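Local coordinates for GRMZM2G135359 pseudokinase (Zea mays, PDB 6EAS), which is probably a catalytically inactive kinase linked to drought response; this chain is its kinase-like domain, taken from a protein with a predicted transmembrane helix, at residues 67-72 with 119-124; 103-108 with 185-190; 24-29 with 107-112; 153-158 with 219-224. All coordinates share one frame; numbering follows the deposited sequence.

Interaction 1 (67-72 with 119-124); sequences IAVASS and VMVFEY. With J3A (6-(4-methylpiperazin-1-yl)-N-(5-methyl-1H-pyrazol-3-yl)-2-[(E)-2-phenylethenyl]pyrimidin-4-amine), chain B.
Val-69 and Val-119 meet on the face of the sheet they share with Val-121 and Ser-71. The CG1 methyl of Val-69 presses on CG1 of Val-119 at 3.5 Å, closer than usual for two methyls, while the other branch of Val-119, CG2, lies against the CB and OG of Ser-71. At the far end of this row the CG2 branch of Ile-67 crosses Val-121 at its CG1, 3.8 Å away. Leu-37 of helix 34-40 covers this face. On the reverse face Phe-122 turns its CG beside its own backbone N (chi1 -70°), which lays the ring back along its own strand, toward Met-120, and leaves CE2 4.0 Å from Ala-70 CB, the methyl sitting at the ring edge. Two antiparallel hydrogen-bonded pairs, Ala-68 with Phe-122 and Ala-70 with Met-120, hold the backbones; the shortest bond, Ala-70 N to Met-120 O, is 2.7 Å. On this same face, Ala-68 offers its CB to the pyrazole of J3A (3.2 Å to N7), and that same N7 donates to Glu-123 O at 3.1 Å. Tyr-124 approaches the ligand obliquely, its CE1 3.5 Å from J3A N5, and also forms a cation-pi contact with Lys-58. An alanine in place of Tyr-124 would be likely to leave the linker side of J3A without this cover and Lys-58 without its aromatic partner. Together with the ligand's bond to Ala-125 N, this is the hinge and adenine-pocket pattern of a kinase N-lobe, with Ala-70 standing where active kinases carry the lysine of the VAIK motif.

Interaction 2 (103-108 with 185-190); sequences FMNLLG and AAKVSD. With J3A (6-(4-methylpiperazin-1-yl)-N-(5-methyl-1H-pyrazol-3-yl)-2-[(E)-2-phenylethenyl]pyrimidin-4-amine), chain B.
Phe-103 lays one corner of its ring obliquely across the carbonyl of Val-188, with CD1 only 3.0 Å from Val-188 O. The same oxygen accepts the backbone hydrogen bond from Met-104 N at 2.8 Å, so the two segments are joined by a single bridge. Farther out, Met-104 rests its CB 4.0 Å from Ser-189 CB, and its chain bends at the last torsion (chi3 -78°), carrying CE to within 3.2 Å of J3A N7; the sulfur, SD, lies 3.3 Å from the ligand methyl C21. A water takes a bond from Asp-190 N at 3.0 Å and donates to Met-104 O. Lys-187 runs alongside the Phe-103 backbone and bends at its end, where NZ reaches Phe-103 O at 2.7 Å from a position tilted out of the carbonyl plane. That ammonium also forms a salt bridge with Glu-123 and bonds Lys-101 O. A methionine in place of Lys-187 would probably leave Glu-123 without its counter-charge and the Phe-103 carbonyl without this donor. One ammonium shared among a carboxylate and two carbonyls probably joins, largely by charge, the stretch entering strand 106-113 and, through Glu-123, the hinge end of strand 116-123 to strand 186-188, which leads into Asp-190, the position of the DFG aspartate in kinases.

Interaction 3 (24-29 with 107-112); sequences AFVTGV and LGYCEE
Tyr-109 points its hydroxyl into the bend of 24-29, and the first shell gathers round that oxygen. Phe-25 N donates to Tyr-109 OH at 3.1 Å, a fairly straight bond at 160°, while the hydroxyl gives its own proton to a water lying in the ring plane, 2.6 Å from OH. The water in turn donates to Val-26 O and Val-29 O, so one tyrosine tip closes the turn from inside. The ring is gripped by carbon as well. Val-29 CG1 comes in at its edge, 3.6 Å from CD1 of Tyr-109, and also presses on Gly-108 CA at 3.3 Å, a tight fit. From another direction Phe-25 CD2 lies 3.5 Å from Tyr-109 CE2, the two ring planes inclined obliquely by 32°. What lets the tyrosine rise to the loop is its first torsion: CG stands between the backbone N and the carbonyl carbon (chi1 60°). One step farther, Glu-111 crosses Phe-25 at about a right angle and sets OE2 3.1 Å from CZ of Phe-25; salt bridges to Arg-118 and Arg-89 hold that carboxylate in place. The N-terminal loop thus fills the angle between strand 106-113, outermost in the N-lobe sheet, and helix 82-97, where Arg-89, Ile-92 and Ser-96 receive Phe-25, Val-26 and Val-29.

Interaction 4 (153-158 with 219-224); sequences GIAYCL and RKYGMV
Tyr-221 reaches across from helix 219-224 and meets Leu-158, Ile-154 and Ala-155 in turn from CB to OH. Its CB begins the contact, 3.8 Å from CD1 of Leu-158, and that methyl stays near the start of the ring, coming at it obliquely. The first torsion, with CG anti to the backbone N (chi1 177°), sends the ring outward toward the partner helix. On the ring, CD1 and CE1 both touch the CG2 branch of Ile-154, with CE1 at 3.6 Å; this methyl lies at the ring edge, close to its plane. CE1 also passes the backbone N of Ala-155, and CZ then comes to 3.8 Å from Ala-155 CB. The hydroxyl ends the path, its OH 3.5 Å from that same CB, and it hydrogen-bonds Ser-151 O one turn back along the partner helix. Beside the tyrosine, a second and lighter touch joins Ile-154 CD1 to Val-224 CG1 at 4.1 Å, the two chains crossing obliquely. The helices run almost antiparallel, at 171°, yet their axes stay 11.3 Å apart, a gap that the length of one tyrosine bridges. Val-296 and Met-300 of helix 293-304 also touch this ring, which thereby joins three helices of the C-lobe. Chemically the contact is an apolar packing of branched side chains and a methyl round one aromatic ring, with one aliphatic touch, Ile-154 to Val-224, beside it; the single buried hydroxyl is satisfied by a main-chain carbonyl outside the two segments, Ser-151 O, and that bond probably holds the hydroxyl end in place.

How the interactions relate
Interactions 1, 2 and 3 all draw on the five-stranded N-lobe sheet: strands 106-113 and 116-123 are neighbours in it, and interactions 2 and 3 share Leu-107 and Gly-108. Their centres lie 10 to 16 Å apart, and each touches the others. Along the chain the segments of interactions 1 and 2 alternate, as do those of 1 and 3. Interaction 4 belongs to the helical C-lobe, about 14 Å from interaction 2 between centres but about 23 and 28 Å from interactions 1 and 3. Interaction 2 therefore links the lobes, touching interaction 4 through Cys-157 and Ile-154, and with interaction 1 it borders J3A in the cleft.

Interaction 1 (67-72 with 119-124)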
# COMPACT_ATOMS: atom_id res chain seq x y z
N ILE A 67 13.93 6.73 6.65
CA ILE A 67 13.25 7.24 5.46
C ILE A 67 13.55 6.32 4.28
O ILE A 67 14.58 5.65 4.23
CB ILE A 67 13.65 8.70 5.14
CG1 ILE A 67 15.14 8.85 4.82
CG2 ILE A 67 13.20 9.65 6.23
CD1 ILE A 67 15.52 10.21 4.26
N ALA A 68 12.60 6.32 3.34
CA ALA A 68 12.71 5.74 2.01
C ALA A 68 12.59 6.87 0.98
O ALA A 68 11.55 7.53 0.90
CB ALA A 68 11.62 4.70 1.83
N VAL A 69 13.67 7.12 0.25
CA VAL A 69 13.73 8.23 -0.67
C VAL A 69 13.42 7.72 -2.08
O VAL A 69 14.14 6.88 -2.61
CB VAL A 69 15.09 8.93 -0.59
CG1 VAL A 69 15.23 10.00 -1.66
CG2 VAL A 69 15.32 9.51 0.80
N ALA A 70 12.36 8.25 -2.69
CA ALA A 70 11.98 7.91 -4.06
C ALA A 70 12.48 9.00 -5.01
O ALA A 70 12.02 10.13 -4.95
CB ALA A 70 10.48 7.73 -4.15
N SER A 71 13.40 8.62 -5.90
CA SER A 71 14.05 9.53 -6.85
C SER A 71 13.63 9.18 -8.28
O SER A 71 13.69 8.03 -8.67
CB SER A 71 15.54 9.46 -6.72
OG SER A 71 16.15 10.52 -7.44
N SER A 72 13.25 10.20 -9.07
CA SER A 72 12.95 9.98 -10.48
C SER A 72 14.14 9.33 -11.19
O SER A 72 15.29 9.47 -10.77
CB SER A 72 12.58 11.26 -11.16
OG SER A 72 12.30 11.02 -12.54
N VAL A 119 12.69 14.27 -6.01
CA VAL A 119 12.66 13.27 -4.96
C VAL A 119 11.39 13.47 -4.13
O VAL A 119 10.92 14.59 -3.94
CB VAL A 119 13.94 13.38 -4.11
CG1 VAL A 119 13.70 12.98 -2.66
CG2 VAL A 119 15.08 12.59 -4.71
N MET A 120 10.84 12.35 -3.64
CA MET A 120 9.85 12.34 -2.57
C MET A 120 10.37 11.44 -1.45
O MET A 120 10.91 10.38 -1.73
CB MET A 120 8.51 11.79 -3.06
CG MET A 120 8.02 12.51 -4.28
SD MET A 120 6.38 11.97 -4.78
CE MET A 120 6.34 12.69 -6.42
N VAL A 121 10.16 11.87 -0.20
CA VAL A 121 10.69 11.21 0.98
C VAL A 121 9.52 10.59 1.73
O VAL A 121 8.60 11.30 2.13
CB VAL A 121 11.47 12.17 1.88
CG1 VAL A 121 11.96 11.50 3.15
CG2 VAL A 121 12.63 12.80 1.14
N PHE A 122 9.58 9.26 1.92
CA PHE A 122 8.50 8.52 2.54
C PHE A 122 8.97 7.89 3.85
O PHE A 122 10.15 7.77 4.11
CB PHE A 122 8.01 7.44 1.59
CG PHE A 122 7.26 7.95 0.39
CD1 PHE A 122 5.94 8.36 0.49
CD2 PHE A 122 7.88 8.00 -0.86
CE1 PHE A 122 5.25 8.82 -0.63
CE2 PHE A 122 7.19 8.46 -1.97
CZ PHE A 122 5.89 8.88 -1.85
N GLU A 123 7.99 7.53 4.67
CA GLU A 123 8.18 6.74 5.87
C GLU A 123 8.90 5.45 5.49
O GLU A 123 8.76 4.96 4.37
CB GLU A 123 6.82 6.42 6.47
CG GLU A 123 6.14 7.63 7.08
CD GLU A 123 4.79 7.30 7.69
OE1 GLU A 123 4.03 6.56 7.05
OE2 GLU A 123 4.51 7.78 8.78
N TYR A 124 9.73 4.94 6.40
CA TYR A 124 10.41 3.69 6.15
C TYR A 124 9.68 2.58 6.90
O TYR A 124 9.47 2.69 8.12
CB TYR A 124 11.88 3.71 6.58
CG TYR A 124 12.54 2.38 6.38
CD1 TYR A 124 12.79 1.90 5.11
CD2 TYR A 124 12.85 1.56 7.46
CE1 TYR A 124 13.36 0.65 4.90
CE2 TYR A 124 13.45 0.33 7.28
CZ TYR A 124 13.70 -0.13 6.00
OH TYR A 124 14.25 -1.35 5.79
C4 J3A B . 10.14 -1.67 -3.86
C14 J3A B . 14.56 -5.30 5.07
C5 J3A B . 10.06 -1.85 -5.23
C6 J3A B . 10.96 -2.66 -5.89
C11 J3A B . 11.73 -2.71 3.35
C7 J3A B . 11.23 -2.12 -1.66
C8 J3A B . 11.58 -3.04 -0.79
C9 J3A B . 11.61 -2.89 0.68
C10 J3A B . 12.28 -3.82 2.68
C12 J3A B . 11.15 -1.70 2.58
C13 J3A B . 13.13 -4.90 4.77
N1 J3A B . 12.21 -3.89 1.34
N2 J3A B . 11.07 -1.81 1.25
C3 J3A B . 11.14 -2.30 -3.12
N3 J3A B . 12.86 -4.87 3.33
C1 J3A B . 11.95 -3.29 -5.17
C2 J3A B . 12.04 -3.13 -3.80
N4 J3A B . 15.28 -5.68 3.86
C15 J3A B . 14.51 -6.69 3.13
C16 J3A B . 13.19 -6.12 2.66
C17 J3A B . 16.62 -6.17 4.17
N5 J3A B . 10.61 -0.58 3.20
C18 J3A B . 10.14 0.60 2.64
N6 J3A B . 9.78 1.62 3.41
N7 J3A B . 9.36 2.57 2.54
C19 J3A B . 9.43 2.17 1.27
C20 J3A B . 9.91 0.89 1.29
C21 J3A B . 9.02 3.06 0.15

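Interaction 2 (103-108 with 185-190)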
# COMPACT_ATOMS: atom_id res chain seq x y z
N PHE A 103 -1.18 4.63 5.98
CA PHE A 103 -0.66 5.05 4.69
C PHE A 103 0.84 5.28 4.87
O PHE A 103 1.29 5.67 5.96
CB PHE A 103 -1.38 6.30 4.19
CG PHE A 103 -0.98 6.75 2.81
CD1 PHE A 103 -1.32 6.00 1.69
CD2 PHE A 103 -0.22 7.90 2.62
CE1 PHE A 103 -0.93 6.39 0.42
CE2 PHE A 103 0.15 8.30 1.35
CZ PHE A 103 -0.20 7.55 0.25
N MET A 104 1.60 5.00 3.81
CA MET A 104 3.00 5.30 3.78
C MET A 104 3.14 6.79 3.44
O MET A 104 3.16 7.21 2.28
CB MET A 104 3.75 4.43 2.76
CG MET A 104 5.22 4.77 2.67
SD MET A 104 6.18 3.48 1.86
CE MET A 104 6.26 2.33 3.25
N ASN A 105 3.20 7.58 4.50
CA ASN A 105 3.02 9.03 4.42
C ASN A 105 4.25 9.69 3.79
O ASN A 105 5.37 9.31 4.07
CB ASN A 105 2.78 9.61 5.81
CG ASN A 105 1.47 9.13 6.37
OD1 ASN A 105 0.43 9.38 5.77
ND2 ASN A 105 1.50 8.43 7.49
N LEU A 106 3.99 10.69 2.94
CA LEU A 106 5.02 11.60 2.43
C LEU A 106 5.56 12.46 3.58
O LEU A 106 4.78 13.08 4.29
CB LEU A 106 4.37 12.47 1.34
CG LEU A 106 5.31 13.41 0.60
CD1 LEU A 106 6.10 12.65 -0.45
CD2 LEU A 106 4.52 14.55 -0.05
N LEU A 107 6.88 12.46 3.79
CA LEU A 107 7.51 13.21 4.89
C LEU A 107 8.16 14.49 4.38
O LEU A 107 8.57 15.35 5.17
CB LEU A 107 8.58 12.34 5.56
CG LEU A 107 8.08 11.06 6.22
CD1 LEU A 107 9.23 10.33 6.89
CD2 LEU A 107 6.97 11.37 7.21
N GLY A 108 8.33 14.59 3.07
CA GLY A 108 9.11 15.65 2.47
C GLY A 108 9.31 15.39 1.00
O GLY A 108 8.91 14.35 0.50
N ALA A 185 1.74 -3.49 11.43
CA ALA A 185 0.60 -2.71 10.89
C ALA A 185 0.80 -2.53 9.38
O ALA A 185 1.94 -2.48 8.92
CB ALA A 185 0.49 -1.36 11.59
N ALA A 186 -0.30 -2.44 8.62
CA ALA A 186 -0.26 -2.18 7.17
C ALA A 186 -0.01 -0.69 6.90
O ALA A 186 -0.59 0.18 7.60
CB ALA A 186 -1.55 -2.61 6.53
N LYS A 187 0.79 -0.41 5.87
CA LYS A 187 0.88 0.90 5.26
C LYS A 187 0.75 0.76 3.74
O LYS A 187 1.62 0.24 3.08
CB LYS A 187 2.17 1.61 5.69
CG LYS A 187 2.10 2.25 7.07
CD LYS A 187 3.35 2.99 7.47
CE LYS A 187 3.16 3.86 8.69
NZ LYS A 187 2.37 5.08 8.39
N VAL A 188 -0.37 1.22 3.22
CA VAL A 188 -0.62 1.28 1.79
C VAL A 188 0.25 2.40 1.23
O VAL A 188 0.32 3.46 1.88
CB VAL A 188 -2.11 1.54 1.53
CG1 VAL A 188 -2.42 1.64 0.04
CG2 VAL A 188 -2.99 0.50 2.21
N SER A 189 0.91 2.16 0.09
CA SER A 189 1.84 3.11 -0.51
C SER A 189 1.34 3.62 -1.87
O SER A 189 0.58 2.96 -2.58
CB SER A 189 3.17 2.49 -0.71
OG SER A 189 3.07 1.54 -1.76
N ASP A 190 1.89 4.78 -2.25
CA ASP A 190 1.84 5.28 -3.63
C ASP A 190 3.20 5.90 -3.95
O ASP A 190 3.38 7.10 -3.79
CB ASP A 190 0.71 6.29 -3.81
CG ASP A 190 0.65 6.94 -5.18
OD1 ASP A 190 1.37 6.48 -6.11
OD2 ASP A 190 -0.10 7.92 -5.30
C4 J3A B . 10.14 -1.67 -3.86
C14 J3A B . 14.56 -5.30 5.07
C5 J3A B . 10.06 -1.85 -5.23
C6 J3A B . 10.96 -2.66 -5.89
C11 J3A B . 11.73 -2.71 3.35
C7 J3A B . 11.23 -2.12 -1.66
C8 J3A B . 11.58 -3.04 -0.79
C9 J3A B . 11.61 -2.89 0.68
C10 J3A B . 12.28 -3.82 2.68
C12 J3A B . 11.15 -1.70 2.58
C13 J3A B . 13.13 -4.90 4.77
N1 J3A B . 12.21 -3.89 1.34
N2 J3A B . 11.07 -1.81 1.25
C3 J3A B . 11.14 -2.30 -3.12
N3 J3A B . 12.86 -4.87 3.33
C1 J3A B . 11.95 -3.29 -5.17
C2 J3A B . 12.04 -3.13 -3.80
N4 J3A B . 15.28 -5.68 3.86
C15 J3A B . 14.51 -6.69 3.13
C16 J3A B . 13.19 -6.12 2.66
C17 J3A B . 16.62 -6.17 4.17
N5 J3A B . 10.61 -0.58 3.20
C18 J3A B . 10.14 0.60 2.64
N6 J3A B . 9.78 1.62 3.41
N7 J3A B . 9.36 2.57 2.54
C19 J3A B . 9.43 2.17 1.27
C20 J3A B . 9.91 0.89 1.29
C21 J3A B . 9.02 3.06 0.15
O HOH W 1 3.34 6.27 -0.08

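Interaction 3 (24-29 with 107-112)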
# COMPACT_ATOMS: atom_id res chain seq x y z
N ALA A 24 8.47 26.32 -2.05
CA ALA A 24 7.51 25.35 -1.47
C ALA A 24 6.36 25.13 -2.45
O ALA A 24 5.85 26.07 -3.04
CB ALA A 24 7.02 25.84 -0.13
N PHE A 25 5.99 23.86 -2.64
CA PHE A 25 4.89 23.49 -3.53
C PHE A 25 3.63 23.22 -2.71
O PHE A 25 2.53 23.14 -3.26
CB PHE A 25 5.28 22.30 -4.41
CG PHE A 25 6.58 22.49 -5.15
CD1 PHE A 25 6.87 23.69 -5.77
CD2 PHE A 25 7.52 21.47 -5.21
CE1 PHE A 25 8.07 23.88 -6.43
CE2 PHE A 25 8.72 21.65 -5.87
CZ PHE A 25 8.99 22.86 -6.48
N VAL A 26 3.79 23.10 -1.39
CA VAL A 26 2.71 22.67 -0.52
C VAL A 26 2.97 23.19 0.89
O VAL A 26 4.12 23.38 1.30
CB VAL A 26 2.57 21.14 -0.51
CG1 VAL A 26 2.05 20.60 -1.83
CG2 VAL A 26 3.88 20.46 -0.15
N THR A 27 1.86 23.39 1.62
CA THR A 27 1.88 23.58 3.05
C THR A 27 2.03 22.20 3.68
O THR A 27 1.73 21.19 3.03
CB THR A 27 0.61 24.34 3.49
OG1 THR A 27 0.37 25.34 2.49
CG2 THR A 27 0.72 24.99 4.85
N GLY A 28 2.56 22.15 4.91
CA GLY A 28 2.53 20.92 5.73
C GLY A 28 3.74 20.03 5.54
O GLY A 28 4.21 19.44 6.52
N VAL A 29 4.23 19.88 4.30
CA VAL A 29 5.33 18.96 3.99
C VAL A 29 6.61 19.76 3.74
O VAL A 29 6.67 20.58 2.83
CB VAL A 29 4.99 18.07 2.78
CG1 VAL A 29 6.14 17.14 2.42
CG2 VAL A 29 3.73 17.25 3.01
N LEU A 107 6.88 12.46 3.79
CA LEU A 107 7.51 13.21 4.89
C LEU A 107 8.16 14.49 4.38
O LEU A 107 8.57 15.35 5.17
CB LEU A 107 8.58 12.34 5.56
CG LEU A 107 8.08 11.06 6.22
CD1 LEU A 107 9.23 10.33 6.89
CD2 LEU A 107 6.97 11.37 7.21
N GLY A 108 8.33 14.59 3.07
CA GLY A 108 9.11 15.65 2.47
C GLY A 108 9.31 15.39 1.00
O GLY A 108 8.91 14.35 0.50
N TYR A 109 9.98 16.33 0.34
CA TYR A 109 10.29 16.30 -1.06
C TYR A 109 11.53 17.17 -1.29
O TYR A 109 11.87 17.99 -0.43
CB TYR A 109 9.10 16.80 -1.88
CG TYR A 109 8.68 18.21 -1.56
CD1 TYR A 109 7.90 18.49 -0.45
CD2 TYR A 109 9.08 19.28 -2.35
CE1 TYR A 109 7.53 19.78 -0.13
CE2 TYR A 109 8.72 20.58 -2.04
CZ TYR A 109 7.93 20.83 -0.94
OH TYR A 109 7.55 22.11 -0.62
N CYS A 110 12.18 16.98 -2.43
CA CYS A 110 13.32 17.80 -2.81
C CYS A 110 13.34 17.98 -4.32
O CYS A 110 13.52 17.02 -5.07
CB CYS A 110 14.63 17.18 -2.34
SG CYS A 110 16.09 18.05 -2.98
N GLU A 111 13.18 19.22 -4.75
CA GLU A 111 13.38 19.61 -6.13
C GLU A 111 14.64 20.48 -6.18
O GLU A 111 14.79 21.39 -5.40
CB GLU A 111 12.12 20.29 -6.64
CG GLU A 111 12.32 21.09 -7.91
CD GLU A 111 11.06 21.25 -8.73
OE1 GLU A 111 10.46 20.22 -9.09
OE2 GLU A 111 10.68 22.41 -9.01
N GLU A 112 15.56 20.15 -7.09
CA GLU A 112 16.81 20.87 -7.29
C GLU A 112 17.16 20.75 -8.78
O GLU A 112 16.77 19.78 -9.43
CB GLU A 112 17.86 20.30 -6.33
CG GLU A 112 19.28 20.77 -6.59
CD GLU A 112 19.50 22.26 -6.38
OE1 GLU A 112 19.33 22.73 -5.23
OE2 GLU A 112 19.81 22.95 -7.38
O HOH W 2 6.56 22.99 1.65

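Interaction 4 (153-158 with 219-224)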
# COMPACT_ATOMS: atom_id res chain seq x y z
N GLY A 153 -6.35 -2.55 8.81
CA GLY A 153 -5.52 -1.39 8.50
C GLY A 153 -5.64 -0.94 7.06
O GLY A 153 -5.72 0.29 6.77
N ILE A 154 -5.60 -1.90 6.13
CA ILE A 154 -5.72 -1.58 4.71
C ILE A 154 -7.09 -0.94 4.48
O ILE A 154 -7.15 0.10 3.85
CB ILE A 154 -5.53 -2.81 3.79
CG1 ILE A 154 -4.10 -3.35 3.83
CG2 ILE A 154 -5.92 -2.46 2.36
CD1 ILE A 154 -3.98 -4.78 3.31
N ALA A 155 -8.14 -1.56 5.02
CA ALA A 155 -9.51 -1.08 4.83
C ALA A 155 -9.66 0.36 5.35
O ALA A 155 -10.28 1.19 4.68
CB ALA A 155 -10.48 -2.02 5.48
N TYR A 156 -9.09 0.67 6.53
CA TYR A 156 -9.19 2.03 7.09
C TYR A 156 -8.48 3.02 6.17
O TYR A 156 -8.95 4.15 5.99
CB TYR A 156 -8.64 2.12 8.52
CG TYR A 156 -9.52 1.49 9.59
CD1 TYR A 156 -10.88 1.73 9.63
CD2 TYR A 156 -8.97 0.69 10.57
CE1 TYR A 156 -11.69 1.14 10.60
CE2 TYR A 156 -9.76 0.10 11.55
CZ TYR A 156 -11.13 0.34 11.58
OH TYR A 156 -11.91 -0.26 12.53
N CYS A 157 -7.33 2.62 5.61
CA CYS A 157 -6.59 3.48 4.72
C CYS A 157 -7.44 3.80 3.49
O CYS A 157 -7.59 4.98 3.15
CB CYS A 157 -5.27 2.86 4.27
SG CYS A 157 -4.25 4.03 3.32
N LEU A 158 -8.00 2.77 2.85
CA LEU A 158 -8.71 2.96 1.59
C LEU A 158 -9.95 3.83 1.84
O LEU A 158 -10.27 4.69 1.03
CB LEU A 158 -9.13 1.60 1.01
CG LEU A 158 -8.01 0.60 0.69
CD1 LEU A 158 -8.53 -0.51 -0.22
CD2 LEU A 158 -6.79 1.26 0.06
N ARG A 219 -12.82 -3.82 -5.45
CA ARG A 219 -12.55 -5.17 -5.96
C ARG A 219 -11.12 -5.61 -5.60
O ARG A 219 -10.94 -6.76 -5.18
CB ARG A 219 -12.77 -5.27 -7.47
CG ARG A 219 -12.46 -6.65 -8.05
CD ARG A 219 -12.54 -6.66 -9.56
NE ARG A 219 -11.42 -5.90 -10.10
CZ ARG A 219 -10.17 -6.36 -10.17
NH1 ARG A 219 -9.92 -7.64 -9.97
NH2 ARG A 219 -9.17 -5.53 -10.41
N LYS A 220 -10.13 -4.72 -5.81
CA LYS A 220 -8.75 -5.01 -5.51
C LYS A 220 -8.60 -5.33 -4.02
O LYS A 220 -7.81 -6.20 -3.67
CB LYS A 220 -7.82 -3.84 -5.87
CG LYS A 220 -7.60 -3.58 -7.35
CD LYS A 220 -6.93 -2.25 -7.60
CE LYS A 220 -7.04 -1.77 -9.03
NZ LYS A 220 -6.01 -2.39 -9.89
N TYR A 221 -9.33 -4.60 -3.16
CA TYR A 221 -9.32 -4.86 -1.72
C TYR A 221 -9.82 -6.28 -1.44
O TYR A 221 -9.19 -7.03 -0.70
CB TYR A 221 -10.14 -3.85 -0.92
CG TYR A 221 -10.15 -4.21 0.54
CD1 TYR A 221 -9.02 -4.01 1.29
CD2 TYR A 221 -11.23 -4.86 1.13
CE1 TYR A 221 -8.97 -4.38 2.62
CE2 TYR A 221 -11.18 -5.27 2.45
CZ TYR A 221 -10.04 -5.02 3.20
OH TYR A 221 -9.91 -5.38 4.51
N GLY A 222 -10.91 -6.66 -2.10
CA GLY A 222 -11.42 -8.01 -2.07
C GLY A 222 -10.36 -9.03 -2.44
O GLY A 222 -10.16 -10.00 -1.73
N MET A 223 -9.65 -8.79 -3.55
CA MET A 223 -8.64 -9.73 -3.99
C MET A 223 -7.49 -9.78 -2.97
O MET A 223 -6.96 -10.85 -2.73
CB MET A 223 -8.08 -9.35 -5.37
CG MET A 223 -9.09 -9.45 -6.48
SD MET A 223 -9.95 -11.04 -6.56
CE MET A 223 -8.58 -12.14 -6.91
N VAL A 224 -7.09 -8.63 -2.40
CA VAL A 224 -5.95 -8.61 -1.45
C VAL A 224 -6.36 -9.33 -0.15
O VAL A 224 -5.51 -10.05 0.46
CB VAL A 224 -5.38 -7.19 -1.20
CG1 VAL A 224 -4.43 -7.18 -0.01
CG2 VAL A 224 -4.63 -6.66 -2.41